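Local coordinates for protein 433aa long hypothetical phosphoribosylglycinamide formyl transferase (Pyrococcus horikoshii, PDB 2DWC) that is of unknown function but belongs to the ATP-grasp family, has a PurT-type C-terminal domain and holds adenosine-5'-diphosphate in a pocket, at residues Ile5-Leu11 with Val321-Pro325. Residues are numbered along the deposited sequence; the frame is centred on the assembly and turned at random.
Sequences IKLRDEL and VLGLP
The closest CA atoms across the contact are those of Leu7 and Gly323, 4.7 Å apart. The largely extended N-terminal residues 5-11 pass over the C-terminal end of the helix 313-322. Arg8 N donates a nearly straight hydrogen bond to Gly323 O at 2.9 Å, and comes in from above the carbonyl plane. The same oxygen receives a CA-H...O contact from Leu7.

Gly323 ends the helix in a Schellman motif. Its positive phi (84°) suits glycine. Lys6 O lies 3.9 Å from Gly323 CA where the N-terminal chain passes the helix end. Near this site, Glu10 and Leu11 form an antiparallel ladder with a strand of the second subunit, so the sheet continues across the dimer interface. Asp9 accepts hydrogen bonds from Val363 N and Gly361 N of that subunit.

Arg8 makes the largest single contribution. Its chain is extended as far as CD and then bends at chi3 (-73°), which brings NE over to Leu322 O. The bond from Arg8 NE to Leu322 O is 2.8 Å long and bent at the hydrogen (137°). It lies in both the carbonyl plane and the guanidinium plane. Arg8 NH1 donates to Glu10 O at 2.9 Å, again in the guanidinium plane. Two backbone carbonyls thus fix the rotation of the guanidinium. Glu10 OE1 makes a long, weak salt bridge to Arg8 NH1.

Leu324 CD2 lies against Arg8 CG at 3.8 Å and also reaches Arg8 O. That oxygen is buried and has no hydrogen-bond partner. Leu11 CD1 packs more loosely on Leu324 CD1. At the other end, Ile5 CD1 sits 3.3 Å from Val321 O and also touches Gly323 N.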
loop_
_atom_site.group_PDB
_atom_site.type_symbol
_atom_site.label_atom_id
_atom_site.label_comp_id
_atom_site.label_asym_id
_atom_site.label_seq_id
_atom_site.Cartn_x
_atom_site.Cartn_y
_atom_site.Cartn_z
ATOM N N ILE B 5 21.155 0.752 17.094
ATOM C CA ILE B 5 21.283 1.556 15.889
ATOM C C ILE B 5 21.100 3.047 16.282
ATOM O O ILE B 5 20.963 3.355 17.448
ATOM C CB ILE B 5 20.225 1.211 14.821
ATOM C CG1 ILE B 5 18.802 1.435 15.361
ATOM C CG2 ILE B 5 20.357 -0.286 14.418
ATOM C CD1 ILE B 5 17.726 1.543 14.190
ATOM N N LYS B 6 21.149 3.946 15.311
ATOM C CA LYS B 6 20.976 5.359 15.603
ATOM C C LYS B 6 20.032 5.990 14.595
ATOM O O LYS B 6 19.564 5.346 13.646
ATOM C CB LYS B 6 22.306 6.073 15.547
ATOM C CG LYS B 6 22.986 5.921 14.189
ATOM C CD LYS B 6 24.445 6.358 14.289
ATOM C CE LYS B 6 25.211 5.997 13.029
ATOM N NZ LYS B 6 24.625 6.712 11.866
ATOM N N LEU B 7 19.740 7.263 14.814
ATOM C CA LEU B 7 18.855 8.013 13.910
ATOM C C LEU B 7 19.447 7.930 12.499
ATOM O O LEU B 7 20.672 8.153 12.268
ATOM C CB LEU B 7 18.778 9.491 14.402
ATOM C CG LEU B 7 18.025 10.488 13.498
ATOM C CD1 LEU B 7 16.541 10.278 13.545
ATOM C CD2 LEU B 7 18.335 11.913 13.986
ATOM N N ARG B 8 18.575 7.594 11.539
ATOM C CA ARG B 8 18.943 7.400 10.141
ATOM C C ARG B 8 18.528 8.541 9.227
ATOM O O ARG B 8 17.366 8.953 9.233
ATOM C CB ARG B 8 18.272 6.093 9.641
ATOM C CG ARG B 8 18.493 5.853 8.182
ATOM C CD ARG B 8 17.834 4.501 7.791
ATOM N NE ARG B 8 18.636 3.369 8.313
ATOM C CZ ARG B 8 19.768 2.933 7.751
ATOM N NH1 ARG B 8 20.275 3.510 6.631
ATOM N NH2 ARG B 8 20.414 1.933 8.326
ATOM N N ASP B 9 19.476 9.015 8.443
ATOM C CA ASP B 9 19.219 10.112 7.515
ATOM C C ASP B 9 19.339 9.642 6.077
ATOM O O ASP B 9 19.090 10.416 5.160
ATOM C CB ASP B 9 20.283 11.203 7.738
ATOM C CG ASP B 9 20.038 12.456 6.914
ATOM O OD1 ASP B 9 18.957 13.056 7.066
ATOM O OD2 ASP B 9 20.937 12.839 6.130
ATOM N N GLU B 10 19.686 8.372 5.868
ATOM C CA GLU B 10 19.942 7.928 4.501
ATOM C C GLU B 10 19.396 6.536 4.238
ATOM O O GLU B 10 19.265 5.740 5.166
ATOM C CB GLU B 10 21.490 7.902 4.276
ATOM C CG GLU B 10 22.012 7.391 2.951
ATOM C CD GLU B 10 22.269 5.865 2.930
ATOM O OE1 GLU B 10 22.207 5.217 3.987
ATOM O OE2 GLU B 10 22.541 5.329 1.841
ATOM N N LEU B 11 19.058 6.290 2.980
ATOM C CA LEU B 11 18.639 4.963 2.540
ATOM C C LEU B 11 19.241 4.716 1.182
ATOM O O LEU B 11 19.281 5.620 0.314
ATOM C CB LEU B 11 17.104 4.862 2.379
ATOM C CG LEU B 11 16.266 4.685 3.655
ATOM C CD1 LEU B 11 14.774 4.773 3.275
ATOM C CD2 LEU B 11 16.576 3.363 4.339
ATOM N N VAL B 321 12.041 0.968 13.269
ATOM C CA VAL B 321 13.199 0.057 13.379
ATOM C C VAL B 321 14.351 0.262 12.410
ATOM O O VAL B 321 15.442 -0.320 12.603
ATOM C CB VAL B 321 12.748 -1.448 13.408
ATOM C CG1 VAL B 321 11.640 -1.624 14.439
ATOM C CG2 VAL B 321 12.257 -1.911 12.019
ATOM N N LEU B 322 14.138 1.101 11.394
ATOM C CA LEU B 322 15.198 1.488 10.469
ATOM C C LEU B 322 15.889 2.752 11.060
ATOM O O LEU B 322 16.909 3.192 10.531
ATOM C CB LEU B 322 14.625 1.846 9.083
ATOM C CG LEU B 322 14.213 0.597 8.280
ATOM C CD1 LEU B 322 13.589 1.042 6.947
ATOM C CD2 LEU B 322 15.458 -0.286 8.081
ATOM N N GLY B 323 15.324 3.281 12.153
ATOM C CA GLY B 323 15.865 4.497 12.795
ATOM C C GLY B 323 15.360 5.782 12.136
ATOM O O GLY B 323 15.901 6.855 12.374
ATOM N N LEU B 324 14.288 5.708 11.345
ATOM C CA LEU B 324 13.758 6.904 10.674
ATOM C C LEU B 324 12.791 7.620 11.628
ATOM O O LEU B 324 12.234 7.032 12.566
ATOM C CB LEU B 324 13.006 6.496 9.389
ATOM C CG LEU B 324 13.957 5.873 8.358
ATOM C CD1 LEU B 324 13.115 5.192 7.225
ATOM C CD2 LEU B 324 14.877 6.904 7.746
ATOM N N PRO B 325 12.540 8.905 11.363
ATOM C CA PRO B 325 11.621 9.660 12.207
ATOM C C PRO B 325 10.156 9.377 11.836
ATOM O O PRO B 325 9.838 8.816 10.763
ATOM C CB PRO B 325 12.004 11.122 11.919
ATOM C CG PRO B 325 12.516 11.084 10.539
ATOM C CD PRO B 325 13.279 9.780 10.436
#